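Local coordinates for gene product PA4716 (PDB 1U0K), which is of unconfirmed function but probably acts as an isomerase of the PhzF family, at residues A[46-51]-A[63-68]; A[22-27]-A[42-47]; A[72-77]-A[102-107]; A[10-15]-A[78-83]; A[28-33]-A[52-57]. All coordinates share one frame; numbering follows the deposited sequence.

Interaction 1 of 5, residues A[46-51]-A[63-68]; sequences QFESIF and ARIFTL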
# COMPACT_ATOMS: atom_id res chain seq x y z
N GLN A 46 -1.40 -3.62 -3.31
CA GLN A 46 -2.01 -2.96 -4.44
C GLN A 46 -3.39 -2.47 -4.00
O GLN A 46 -4.00 -3.08 -3.11
CB GLN A 46 -2.10 -3.94 -5.62
CG GLN A 46 -0.75 -4.53 -5.98
CD GLN A 46 0.26 -3.46 -6.39
OE1 GLN A 46 -0.01 -2.68 -7.30
NE2 GLN A 46 1.42 -3.43 -5.72
N PHE A 47 -3.86 -1.38 -4.58
CA PHE A 47 -5.11 -0.76 -4.14
C PHE A 47 -6.23 -1.81 -4.17
O PHE A 47 -7.07 -1.86 -3.28
CB PHE A 47 -5.47 0.46 -4.97
CG PHE A 47 -6.48 1.39 -4.32
CD1 PHE A 47 -6.06 2.51 -3.60
CD2 PHE A 47 -7.83 1.14 -4.42
CE1 PHE A 47 -6.99 3.37 -3.01
CE2 PHE A 47 -8.77 1.99 -3.82
CZ PHE A 47 -8.34 3.09 -3.11
N GLU A 48 -6.23 -2.64 -5.21
CA GLU A 48 -7.07 -3.83 -5.27
C GLU A 48 -6.27 -5.04 -5.73
O GLU A 48 -5.31 -4.91 -6.48
CB GLU A 48 -8.25 -3.61 -6.22
CG GLU A 48 -9.25 -2.60 -5.68
CD GLU A 48 -10.43 -2.36 -6.59
OE1 GLU A 48 -10.25 -1.75 -7.65
OE2 GLU A 48 -11.55 -2.78 -6.22
N SER A 49 -6.66 -6.21 -5.22
CA SER A 49 -6.28 -7.51 -5.78
C SER A 49 -7.55 -8.21 -6.26
O SER A 49 -8.62 -8.03 -5.69
CB SER A 49 -5.56 -8.40 -4.77
OG SER A 49 -4.25 -7.94 -4.47
N ILE A 50 -7.42 -9.02 -7.31
CA ILE A 50 -8.53 -9.82 -7.83
C ILE A 50 -8.13 -11.28 -7.86
O ILE A 50 -6.99 -11.62 -8.20
CB ILE A 50 -9.00 -9.30 -9.23
CG1 ILE A 50 -10.13 -10.18 -9.78
CG2 ILE A 50 -7.85 -9.19 -10.22
CD1 ILE A 50 -10.91 -9.54 -10.88
N PHE A 51 -9.08 -12.13 -7.49
CA PHE A 51 -8.89 -13.57 -7.33
C PHE A 51 -9.86 -14.27 -8.27
O PHE A 51 -11.06 -14.02 -8.20
CB PHE A 51 -9.15 -13.97 -5.88
CG PHE A 51 -8.20 -13.33 -4.90
CD1 PHE A 51 -8.46 -12.05 -4.43
CD2 PHE A 51 -7.04 -13.97 -4.49
CE1 PHE A 51 -7.57 -11.42 -3.58
CE2 PHE A 51 -6.15 -13.34 -3.64
CZ PHE A 51 -6.43 -12.06 -3.18
N ALA A 63 -15.01 -14.17 -9.97
CA ALA A 63 -14.00 -13.23 -9.48
C ALA A 63 -14.37 -12.70 -8.10
O ALA A 63 -15.54 -12.55 -7.76
CB ALA A 63 -13.84 -12.12 -10.44
N ARG A 64 -13.34 -12.41 -7.32
CA ARG A 64 -13.50 -11.77 -6.03
C ARG A 64 -12.49 -10.62 -6.00
O ARG A 64 -11.31 -10.82 -6.31
CB ARG A 64 -13.19 -12.74 -4.88
CG ARG A 64 -13.98 -14.06 -4.87
CD ARG A 64 -15.38 -13.94 -4.35
NE ARG A 64 -15.48 -13.52 -2.95
CZ ARG A 64 -15.36 -14.31 -1.89
NH1 ARG A 64 -15.09 -15.60 -2.01
NH2 ARG A 64 -15.52 -13.78 -0.69
N ILE A 65 -12.97 -9.42 -5.68
CA ILE A 65 -12.14 -8.22 -5.65
C ILE A 65 -12.08 -7.68 -4.24
O ILE A 65 -13.11 -7.53 -3.59
CB ILE A 65 -12.69 -7.12 -6.59
CG1 ILE A 65 -12.72 -7.60 -8.04
CG2 ILE A 65 -11.86 -5.87 -6.47
CD1 ILE A 65 -13.53 -6.70 -8.96
N PHE A 66 -10.87 -7.40 -3.76
CA PHE A 66 -10.65 -6.84 -2.44
C PHE A 66 -9.81 -5.59 -2.50
O PHE A 66 -8.84 -5.51 -3.26
CB PHE A 66 -9.93 -7.83 -1.54
CG PHE A 66 -10.72 -9.05 -1.19
CD1 PHE A 66 -10.85 -10.09 -2.10
CD2 PHE A 66 -11.31 -9.17 0.06
CE1 PHE A 66 -11.58 -11.22 -1.76
CE2 PHE A 66 -12.05 -10.30 0.39
CZ PHE A 66 -12.18 -11.31 -0.51
N THR A 67 -10.16 -4.62 -1.66
CA THR A 67 -9.22 -3.57 -1.27
C THR A 67 -8.54 -4.00 0.02
O THR A 67 -8.84 -5.04 0.58
CB THR A 67 -9.92 -2.22 -1.06
OG1 THR A 67 -10.77 -2.31 0.09
CG2 THR A 67 -10.79 -1.83 -2.21
N LEU A 68 -7.65 -3.16 0.54
CA LEU A 68 -7.02 -3.47 1.81
C LEU A 68 -8.02 -3.39 2.95
O LEU A 68 -7.76 -3.91 4.03
CB LEU A 68 -5.80 -2.57 2.07
CG LEU A 68 -4.51 -3.20 1.54
CD1 LEU A 68 -4.41 -3.08 0.04
CD2 LEU A 68 -3.29 -2.58 2.20
O HOH W 1 -6.86 -0.64 -0.87

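Interaction 2 of 5, residues A[22-27]-A[42-47]; sequences GLAVFD and RELRQF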
# COMPACT_ATOMS: atom_id res chain seq x y z
N GLY A 22 -1.60 -0.07 -10.50
CA GLY A 22 -1.10 -1.40 -10.22
C GLY A 22 -2.17 -2.30 -9.66
O GLY A 22 -3.06 -1.86 -8.92
N LEU A 23 -2.08 -3.57 -10.02
CA LEU A 23 -3.07 -4.59 -9.67
C LEU A 23 -2.39 -5.93 -9.52
O LEU A 23 -1.57 -6.30 -10.36
CB LEU A 23 -4.07 -4.70 -10.81
CG LEU A 23 -5.11 -5.81 -10.77
CD1 LEU A 23 -6.17 -5.50 -9.73
CD2 LEU A 23 -5.73 -6.00 -12.14
N ALA A 24 -2.77 -6.70 -8.49
CA ALA A 24 -2.38 -8.10 -8.39
C ALA A 24 -3.54 -9.00 -8.82
O ALA A 24 -4.68 -8.77 -8.42
CB ALA A 24 -1.93 -8.47 -7.01
N VAL A 25 -3.23 -10.01 -9.63
CA VAL A 25 -4.22 -10.97 -10.11
C VAL A 25 -3.78 -12.38 -9.75
O VAL A 25 -2.67 -12.77 -10.07
CB VAL A 25 -4.37 -10.90 -11.64
CG1 VAL A 25 -5.42 -11.91 -12.14
CG2 VAL A 25 -4.70 -9.50 -12.10
N PHE A 26 -4.65 -13.12 -9.07
CA PHE A 26 -4.42 -14.53 -8.75
C PHE A 26 -5.27 -15.31 -9.76
O PHE A 26 -6.49 -15.27 -9.69
CB PHE A 26 -4.83 -14.84 -7.31
CG PHE A 26 -3.93 -14.23 -6.26
CD1 PHE A 26 -3.88 -12.86 -6.06
CD2 PHE A 26 -3.14 -15.05 -5.44
CE1 PHE A 26 -3.05 -12.31 -5.08
CE2 PHE A 26 -2.34 -14.50 -4.46
CZ PHE A 26 -2.29 -13.15 -4.29
N ASP A 27 -4.64 -15.99 -10.70
CA ASP A 27 -5.40 -16.61 -11.79
C ASP A 27 -6.11 -17.90 -11.41
O ASP A 27 -7.01 -18.33 -12.13
CB ASP A 27 -4.52 -16.84 -13.02
CG ASP A 27 -3.47 -17.88 -12.79
OD1 ASP A 27 -2.54 -17.60 -12.04
OD2 ASP A 27 -3.51 -18.99 -13.34
N ARG A 42 -3.72 -7.62 1.52
CA ARG A 42 -2.93 -6.79 2.43
C ARG A 42 -1.44 -7.04 2.27
O ARG A 42 -0.63 -6.12 2.43
CB ARG A 42 -3.38 -7.02 3.87
CG ARG A 42 -4.70 -6.35 4.15
CD ARG A 42 -5.41 -6.86 5.39
NE ARG A 42 -6.69 -6.17 5.51
CZ ARG A 42 -7.66 -6.51 6.35
NH1 ARG A 42 -7.51 -7.54 7.18
NH2 ARG A 42 -8.79 -5.82 6.36
N GLU A 43 -1.07 -8.26 1.92
CA GLU A 43 0.32 -8.60 1.65
C GLU A 43 0.87 -7.81 0.46
O GLU A 43 1.94 -7.22 0.55
CB GLU A 43 0.46 -10.10 1.36
CG GLU A 43 1.88 -10.59 1.21
CD GLU A 43 2.67 -10.57 2.49
OE1 GLU A 43 3.90 -10.56 2.40
OE2 GLU A 43 2.06 -10.60 3.59
N LEU A 44 0.13 -7.80 -0.64
CA LEU A 44 0.65 -7.24 -1.88
C LEU A 44 0.49 -5.73 -1.97
O LEU A 44 1.19 -5.09 -2.76
CB LEU A 44 0.01 -7.94 -3.07
CG LEU A 44 0.32 -9.44 -3.14
CD1 LEU A 44 -0.22 -10.04 -4.42
CD2 LEU A 44 1.83 -9.71 -2.98
N ARG A 45 -0.41 -5.15 -1.18
CA ARG A 45 -0.57 -3.69 -1.01
C ARG A 45 -0.94 -2.92 -2.28
O ARG A 45 -0.86 -1.69 -2.31
CB ARG A 45 0.67 -3.10 -0.33
CG ARG A 45 0.89 -3.70 1.03
CD ARG A 45 2.22 -3.39 1.61
NE ARG A 45 2.39 -1.97 1.87
CZ ARG A 45 2.09 -1.37 3.01
NH1 ARG A 45 1.55 -2.06 4.01
NH2 ARG A 45 2.32 -0.07 3.15
N GLN A 46 -1.40 -3.62 -3.31
CA GLN A 46 -2.01 -2.96 -4.44
C GLN A 46 -3.39 -2.47 -4.00
O GLN A 46 -4.00 -3.08 -3.11
CB GLN A 46 -2.10 -3.94 -5.62
CG GLN A 46 -0.75 -4.53 -5.98
CD GLN A 46 0.26 -3.46 -6.39
OE1 GLN A 46 -0.01 -2.68 -7.30
NE2 GLN A 46 1.42 -3.43 -5.72
N PHE A 47 -3.86 -1.38 -4.58
CA PHE A 47 -5.11 -0.76 -4.14
C PHE A 47 -6.23 -1.81 -4.17
O PHE A 47 -7.07 -1.86 -3.28
CB PHE A 47 -5.47 0.46 -4.97
CG PHE A 47 -6.48 1.39 -4.32
CD1 PHE A 47 -6.06 2.51 -3.60
CD2 PHE A 47 -7.83 1.14 -4.42
CE1 PHE A 47 -6.99 3.37 -3.01
CE2 PHE A 47 -8.77 1.99 -3.82
CZ PHE A 47 -8.34 3.09 -3.11
O HOH W 2 -2.35 -0.20 -6.75

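Interaction 3 of 5, residues A[72-77]-A[102-107]; sequences LPFAGH and LASKSV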
# COMPACT_ATOMS: atom_id res chain seq x y z
N LEU A 72 -15.06 -5.81 -2.35
CA LEU A 72 -15.89 -4.98 -3.21
C LEU A 72 -16.33 -5.80 -4.42
O LEU A 72 -15.67 -5.77 -5.48
CB LEU A 72 -15.10 -3.76 -3.71
CG LEU A 72 -14.80 -2.65 -2.71
CD1 LEU A 72 -14.12 -1.53 -3.43
CD2 LEU A 72 -16.05 -2.16 -2.01
N PRO A 73 -17.41 -6.55 -4.29
CA PRO A 73 -17.92 -7.38 -5.40
C PRO A 73 -18.64 -6.63 -6.55
O PRO A 73 -19.69 -7.07 -6.99
CB PRO A 73 -18.86 -8.35 -4.67
CG PRO A 73 -19.40 -7.53 -3.55
CD PRO A 73 -18.23 -6.70 -3.08
N PHE A 74 -18.05 -5.56 -7.06
CA PHE A 74 -18.67 -4.75 -8.11
C PHE A 74 -17.75 -4.49 -9.29
O PHE A 74 -16.52 -4.45 -9.15
CB PHE A 74 -19.17 -3.44 -7.51
CG PHE A 74 -19.78 -3.60 -6.15
CD1 PHE A 74 -19.05 -3.36 -5.00
CD2 PHE A 74 -21.09 -4.05 -6.01
CE1 PHE A 74 -19.60 -3.54 -3.75
CE2 PHE A 74 -21.65 -4.22 -4.77
CZ PHE A 74 -20.91 -3.97 -3.63
N ALA A 75 -18.36 -4.32 -10.47
CA ALA A 75 -17.63 -4.08 -11.71
C ALA A 75 -16.57 -2.99 -11.53
O ALA A 75 -16.90 -1.91 -11.04
CB ALA A 75 -18.60 -3.71 -12.83
N GLY A 76 -15.32 -3.28 -11.89
CA GLY A 76 -14.21 -2.33 -11.76
C GLY A 76 -13.03 -2.69 -12.66
O GLY A 76 -13.06 -3.75 -13.30
N HIS A 77 -11.99 -1.85 -12.68
CA HIS A 77 -10.77 -2.09 -13.49
C HIS A 77 -9.90 -3.34 -13.15
O HIS A 77 -9.09 -3.76 -13.98
CB HIS A 77 -9.88 -0.86 -13.50
CG HIS A 77 -9.20 -0.63 -12.19
ND1 HIS A 77 -9.86 -0.11 -11.10
CD2 HIS A 77 -7.96 -0.94 -11.77
CE1 HIS A 77 -9.05 -0.08 -10.07
NE2 HIS A 77 -7.88 -0.58 -10.45
N LEU A 102 -19.18 -11.75 -10.79
CA LEU A 102 -19.14 -11.26 -9.42
C LEU A 102 -20.45 -11.71 -8.77
O LEU A 102 -21.37 -12.10 -9.46
CB LEU A 102 -19.00 -9.73 -9.41
CG LEU A 102 -17.66 -9.21 -9.96
CD1 LEU A 102 -17.77 -7.75 -10.36
CD2 LEU A 102 -16.53 -9.41 -8.94
N ALA A 103 -20.51 -11.70 -7.44
CA ALA A 103 -21.71 -12.16 -6.73
C ALA A 103 -22.98 -11.50 -7.30
O ALA A 103 -23.96 -12.19 -7.60
CB ALA A 103 -21.59 -11.86 -5.25
N SER A 104 -22.90 -10.18 -7.47
CA SER A 104 -24.04 -9.34 -7.85
C SER A 104 -24.41 -9.41 -9.33
O SER A 104 -25.59 -9.30 -9.67
CB SER A 104 -23.76 -7.87 -7.51
OG SER A 104 -22.43 -7.50 -7.91
N LYS A 105 -23.41 -9.55 -10.20
CA LYS A 105 -23.66 -9.62 -11.64
C LYS A 105 -22.54 -10.26 -12.47
O LYS A 105 -21.44 -10.52 -11.98
CB LYS A 105 -23.97 -8.22 -12.19
CG LYS A 105 -22.84 -7.22 -12.07
CD LYS A 105 -23.29 -5.84 -12.56
CE LYS A 105 -22.23 -5.17 -13.41
NZ LYS A 105 -22.70 -3.86 -13.95
N SER A 106 -22.87 -10.50 -13.73
CA SER A 106 -21.97 -11.01 -14.75
C SER A 106 -21.46 -9.83 -15.59
O SER A 106 -22.21 -8.90 -15.88
CB SER A 106 -22.74 -12.01 -15.62
OG SER A 106 -21.98 -12.45 -16.72
N VAL A 107 -20.18 -9.86 -15.99
CA VAL A 107 -19.60 -8.80 -16.81
C VAL A 107 -18.93 -9.38 -18.04
O VAL A 107 -18.08 -10.25 -17.93
CB VAL A 107 -18.55 -7.98 -16.02
CG1 VAL A 107 -18.00 -6.85 -16.87
CG2 VAL A 107 -19.15 -7.44 -14.73

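Interaction 4 of 5, residues A[10-15]-A[78-83]; sequences LDVFAE and PLLGAA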
# COMPACT_ATOMS: atom_id res chain seq x y z
N LEU A 10 0.25 -6.43 -12.58
CA LEU A 10 -0.14 -5.77 -13.82
C LEU A 10 -0.33 -4.28 -13.57
O LEU A 10 -0.58 -3.87 -12.45
CB LEU A 10 -1.48 -6.33 -14.32
CG LEU A 10 -1.49 -7.66 -15.07
CD1 LEU A 10 -1.06 -8.80 -14.22
CD2 LEU A 10 -2.88 -7.92 -15.62
N ASP A 11 -0.26 -3.49 -14.63
CA ASP A 11 -0.74 -2.11 -14.59
C ASP A 11 -1.91 -1.94 -15.53
O ASP A 11 -1.85 -2.37 -16.68
CB ASP A 11 0.36 -1.16 -15.02
CG ASP A 11 1.44 -1.04 -14.00
OD1 ASP A 11 1.14 -1.12 -12.78
OD2 ASP A 11 2.62 -0.86 -14.32
N VAL A 12 -2.96 -1.30 -15.04
CA VAL A 12 -4.18 -1.07 -15.81
C VAL A 12 -4.32 0.43 -16.09
O VAL A 12 -3.97 1.27 -15.24
CB VAL A 12 -5.42 -1.59 -15.06
CG1 VAL A 12 -6.69 -1.42 -15.92
CG2 VAL A 12 -5.23 -3.06 -14.65
N PHE A 13 -4.84 0.76 -17.27
CA PHE A 13 -4.83 2.13 -17.81
C PHE A 13 -3.39 2.61 -17.99
O PHE A 13 -3.02 3.72 -17.58
CB PHE A 13 -5.64 3.08 -16.94
CG PHE A 13 -7.07 2.64 -16.71
CD1 PHE A 13 -7.54 2.37 -15.44
CD2 PHE A 13 -7.95 2.51 -17.78
CE1 PHE A 13 -8.84 1.98 -15.22
CE2 PHE A 13 -9.27 2.12 -17.56
CZ PHE A 13 -9.71 1.85 -16.29
N ALA A 14 -2.60 1.77 -18.64
CA ALA A 14 -1.15 1.92 -18.74
C ALA A 14 -0.68 1.50 -20.12
O ALA A 14 -0.83 0.34 -20.52
CB ALA A 14 -0.46 1.06 -17.66
N GLU A 15 -0.13 2.45 -20.88
CA GLU A 15 0.43 2.13 -22.19
C GLU A 15 1.89 1.71 -22.09
O GLU A 15 2.42 1.15 -23.04
CB GLU A 15 0.24 3.30 -23.15
CG GLU A 15 -1.22 3.66 -23.32
CD GLU A 15 -1.54 4.56 -24.49
OE1 GLU A 15 -2.43 5.43 -24.33
OE2 GLU A 15 -0.94 4.40 -25.57
N PRO A 78 -10.01 -3.94 -11.96
CA PRO A 78 -9.42 -5.28 -11.79
C PRO A 78 -9.92 -6.27 -12.83
O PRO A 78 -9.19 -7.19 -13.20
CB PRO A 78 -9.87 -5.68 -10.38
CG PRO A 78 -9.95 -4.38 -9.68
CD PRO A 78 -10.59 -3.46 -10.70
N LEU A 79 -11.14 -6.09 -13.33
CA LEU A 79 -11.68 -6.97 -14.37
C LEU A 79 -10.93 -6.81 -15.70
O LEU A 79 -10.69 -7.80 -16.38
CB LEU A 79 -13.19 -6.78 -14.56
CG LEU A 79 -14.11 -7.02 -13.36
CD1 LEU A 79 -15.58 -6.82 -13.78
CD2 LEU A 79 -13.98 -8.37 -12.72
N LEU A 80 -10.54 -5.58 -16.04
CA LEU A 80 -9.73 -5.33 -17.23
C LEU A 80 -8.40 -6.04 -17.15
O LEU A 80 -7.96 -6.66 -18.13
CB LEU A 80 -9.48 -3.83 -17.40
CG LEU A 80 -10.72 -2.99 -17.65
CD1 LEU A 80 -10.28 -1.54 -17.84
CD2 LEU A 80 -11.54 -3.50 -18.83
N GLY A 81 -7.75 -5.96 -15.99
CA GLY A 81 -6.48 -6.64 -15.76
C GLY A 81 -6.62 -8.14 -15.86
O GLY A 81 -5.80 -8.81 -16.49
N ALA A 82 -7.67 -8.69 -15.24
CA ALA A 82 -7.94 -10.11 -15.36
C ALA A 82 -8.11 -10.56 -16.82
O ALA A 82 -7.55 -11.57 -17.24
CB ALA A 82 -9.16 -10.49 -14.53
N ALA A 83 -8.86 -9.79 -17.61
CA ALA A 83 -9.08 -10.10 -19.02
C ALA A 83 -7.75 -10.17 -19.78
O ALA A 83 -7.53 -11.08 -20.58
CB ALA A 83 -10.03 -9.09 -19.67

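Interaction 5 of 5, residues A[28-33]-A[52-57]; sequences DASALD and LLPGDD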
# COMPACT_ATOMS: atom_id res chain seq x y z
N ASP A 28 -5.73 -18.51 -10.30
CA ASP A 28 -6.48 -19.65 -9.79
C ASP A 28 -6.39 -19.67 -8.27
O ASP A 28 -5.45 -20.21 -7.67
CB ASP A 28 -5.98 -20.96 -10.39
CG ASP A 28 -6.80 -22.15 -9.95
OD1 ASP A 28 -7.64 -22.01 -9.02
OD2 ASP A 28 -6.66 -23.29 -10.46
N ALA A 29 -7.41 -19.07 -7.66
CA ALA A 29 -7.48 -18.89 -6.22
C ALA A 29 -8.35 -19.95 -5.56
O ALA A 29 -8.85 -19.75 -4.45
CB ALA A 29 -8.01 -17.50 -5.90
N SER A 30 -8.52 -21.09 -6.23
CA SER A 30 -9.39 -22.17 -5.74
C SER A 30 -9.01 -22.72 -4.37
O SER A 30 -9.86 -23.23 -3.66
CB SER A 30 -9.44 -23.34 -6.75
OG SER A 30 -10.04 -22.94 -7.97
N ALA A 31 -7.74 -22.59 -4.00
CA ALA A 31 -7.25 -23.11 -2.72
C ALA A 31 -7.42 -22.13 -1.55
O ALA A 31 -7.20 -22.51 -0.40
CB ALA A 31 -5.81 -23.51 -2.85
N LEU A 32 -7.82 -20.89 -1.83
CA LEU A 32 -7.88 -19.84 -0.80
C LEU A 32 -9.28 -19.63 -0.24
O LEU A 32 -10.25 -19.55 -0.98
CB LEU A 32 -7.42 -18.51 -1.39
CG LEU A 32 -6.01 -18.44 -1.95
CD1 LEU A 32 -5.73 -17.04 -2.50
CD2 LEU A 32 -4.96 -18.83 -0.91
N ASP A 33 -9.37 -19.51 1.08
CA ASP A 33 -10.62 -19.05 1.69
C ASP A 33 -10.67 -17.52 1.72
O ASP A 33 -9.71 -16.86 1.34
CB ASP A 33 -10.88 -19.71 3.05
CG ASP A 33 -9.88 -19.33 4.13
OD1 ASP A 33 -9.10 -18.37 3.96
OD2 ASP A 33 -9.83 -19.96 5.22
N LEU A 52 -9.33 -15.10 -9.16
CA LEU A 52 -10.13 -15.81 -10.17
C LEU A 52 -10.34 -17.26 -9.78
O LEU A 52 -9.43 -17.94 -9.29
CB LEU A 52 -9.47 -15.72 -11.54
CG LEU A 52 -9.16 -14.31 -12.08
CD1 LEU A 52 -8.53 -14.36 -13.47
CD2 LEU A 52 -10.41 -13.44 -12.11
N LEU A 53 -11.55 -17.74 -10.03
CA LEU A 53 -11.93 -19.12 -9.72
C LEU A 53 -12.38 -19.76 -11.04
O LEU A 53 -13.46 -19.45 -11.55
CB LEU A 53 -13.03 -19.13 -8.67
CG LEU A 53 -12.68 -18.31 -7.41
CD1 LEU A 53 -13.90 -17.97 -6.59
CD2 LEU A 53 -11.64 -19.05 -6.58
N PRO A 54 -11.55 -20.64 -11.60
CA PRO A 54 -11.91 -21.32 -12.85
C PRO A 54 -13.04 -22.31 -12.64
O PRO A 54 -13.31 -22.76 -11.53
CB PRO A 54 -10.62 -22.05 -13.25
CG PRO A 54 -9.90 -22.26 -11.98
CD PRO A 54 -10.23 -21.07 -11.11
N GLY A 55 -13.72 -22.61 -13.74
CA GLY A 55 -14.77 -23.62 -13.76
C GLY A 55 -14.71 -24.37 -15.07
O GLY A 55 -13.67 -24.46 -15.71
N ASP A 56 -15.86 -24.87 -15.50
CA ASP A 56 -15.92 -25.75 -16.67
C ASP A 56 -15.95 -25.03 -18.02
O ASP A 56 -15.91 -25.67 -19.07
CB ASP A 56 -17.10 -26.73 -16.54
CG ASP A 56 -18.45 -26.04 -16.50
OD1 ASP A 56 -18.56 -24.82 -16.73
OD2 ASP A 56 -19.49 -26.69 -16.23
N ASP A 57 -16.02 -23.70 -18.00
CA ASP A 57 -16.05 -22.89 -19.21
C ASP A 57 -14.71 -22.13 -19.26
O ASP A 57 -14.45 -21.31 -18.38
CB ASP A 57 -17.24 -21.93 -19.13
CG ASP A 57 -17.34 -20.96 -20.30
OD1 ASP A 57 -16.41 -20.84 -21.13
OD2 ASP A 57 -18.35 -20.24 -20.46

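Interaction 1 of 5, residues A[46-51]-A[63-68]
S49 and F66 face each other as an antiparallel hydrogen-bonded pair: S49 N donates to F66 O at 3.0 Å, and F66 N returns a nearly straight bond (173°) to S49 O. Two residues on, F51 and R64 repeat the exchange, with F51 N to R64 O at 2.8 Å. On one side of this hairpin the F51 and F66 rings cross at about a right angle, planes 88° apart, CE1 of F51 lying 3.8 Å from CD1 of F66. The F51 rim is also turned to R64 O, in the ring plane. On the other side I50 CD1 packs on both A63 CB and I65 CG1, each at 3.9 Å. There too E48, the predicted active-site residue, runs out extended beyond CG (chi2 -179°), and its OE2 comes within 3.1 Å of I65 CG2. A water bridges F47 O, to which it donates, and L68 N, from which it accepts. R64 leads away to salt bridges with E71 and D34, while T67 OG1 is hydrogen-bonded to the backbone N of E69 and E70. Helix 34-44 covers the F51 and F66 side through T41, helix 78-90 covers I50 and I65 through P78, and strand 21-26 flanks strand 48-54.

Interaction 2 of 5, residues A[22-27]-A[42-47]
L44 and F26 supply the apolar part of this contact, reaching toward each other tip to tip. CD1 of L44 lies 3.7 Å from CE1 of the F26 ring and also presses on A24 CB at 3.5 Å, closer than ordinary van der Waals contact, so one methyl touches two residues of the strand. The polar part belongs to Q46. Its chain bends at chi2 (-61°), turning CD back; Q46 CG sits 3.9 Å from A24 N, and Q46 OE1 lies 3.2 Å from G22 C. That oxygen sits close against the backbone of G22, which has no side chain. OE1 takes a hydrogen bond from Q9, while NE2 donates to E43 O of the second subunit and weakly to L44 O. A24 N, buried here, has no hydrogen-bond partner in the model. A water accepts from F47 N at 2.9 Å and lies 2.8 Å from G22 O, bridging the segments. Helix 34-44 links strands 21-26 and 48-54, which are parallel neighbours, and the contact joins the first strand to the C-terminal end of the helix, just where R45 leaves it with positive phi. Strand 6-12 flanks strand 21-26 on one edge and strand 48-54 on the other, with the F26 ring stacked on F51.

Interaction 3 of 5, residues A[72-77]-A[102-107]
With chi1 at 45°, S104 holds OG between its backbone N and carbonyl carbon, and from there the hydroxyl lies 2.9 Å from P73 O; this may be a hydrogen bond, but the proton has another acceptor within reach. L102 CG stands anti to its carbonyl carbon (chi1 -66°), and the side chain heads for the loop. Its CD1 touches backbone, 3.4 Å from F74 C and 3.5 Å from A75 N, while its CB lies 3.7 Å from P73 O, the carbonyl that S104 OG also approaches. P73 is the centre of an inverse gamma turn in the loop that leads from strand 60-67 to helix 78-90; the other segment turns from strand 96-101 into its antiparallel neighbour, strand 106-114. P73 CG also covers one face of the F74 ring, toward its rim. Farther along, A75 CB meets K105 CE at 4.0 Å and V107 CG2 at 4.2 Å. K105 NZ hydrogen-bonds the backbone oxygens of Q124 and T162, and L102 packs against A63 and I65 of strand 60-67.

Interaction 4 of 5, residues A[10-15]-A[78-83]
V12 and L80 meet where strand 6-12 packs against the first turns of helix 78-90, a strand-on-helix contact in which the axes of strand 10-12 and helix 78-83 pass 8.4 Å apart at 127°. The two side chains cross at about a right angle, V12 CG1 lying 4.0 Å from L80 CB. F13 crosses L80 in the same manner: the far end of its ring, CE2 and CZ, is 3.8 Å from L80 CD1. V12 CG1 also covers one face of the F13 ring toward its rim, so this methyl touches both the ring and the leucine. The other branch of V12, CG2, stands anti to the carbonyl carbon and faces the helix backbone at G81, 4.0 Å from CA. V12 CA and G81 CA are 6.0 Å apart, the closest CA pair, with no side chain on G81 between them. L79 and L80 also touch L109 of strand 106-114; H77 lies beside V12 and F13. L10 brings a methyl to the helix backbone, CD2 ending 3.2 Å from G81 O.

Interaction 5 of 5, residues A[28-33]-A[52-57]
An Asx turn at D28, running into a type I beta turn from A29 to L32, lies against L52, L53 and P54 of strand 48-54. D28 OD1 is gripped twice, by S30 N at 3.1 Å, nearly along its C-O axis, and by S30 OG at 2.8 Å on the syn side, which fixes the rotation of the carboxylate. D28 CG is anti to the backbone N (chi1 -176°), and the D28 and P54 side chains cross at about a right angle: OD1 comes 3.5 Å from P54 CD, with S30 OG 3.7 Å from the same carbon. The loop is tied to the strand by A29 N, which donates an almost straight bond (174°) to L52 O at 2.8 Å. L53 CD2 then lies against the A29 backbone, 3.6 Å from A29 C, and 4.0 Å from A29 CB. D33 ends the loop as the N-cap of helix 34-44, its OD1 accepting from A36 N. On the strand side L52 turns to A82 and L86 of helix 78-90, while L53 and P54 pack on R62 and F61 of strand 60-67.

Strand 48-54 runs through interactions 1 and 5, and strand 21-26 pairs with it from interaction 2: I50 O lies 2.9 Å from F26 N, and F26 O 2.9 Å from L52 N. Interactions 1 and 2 share Q46 and F47, with centres about 6 Å apart, and both touch the second subunit. The predicted active-site residue E48, in interaction 1, also touches interactions 3 and 4: its OE1 is 3.2 Å from H77 CE1 in the 72-77 segment of interaction 3 and 3.3 Å from P78 CG in interaction 4. H77 also packs on F13, joining interactions 3 and 4. Interaction 5 lies farther out, the L52 side chain about 12 Å from that of E48.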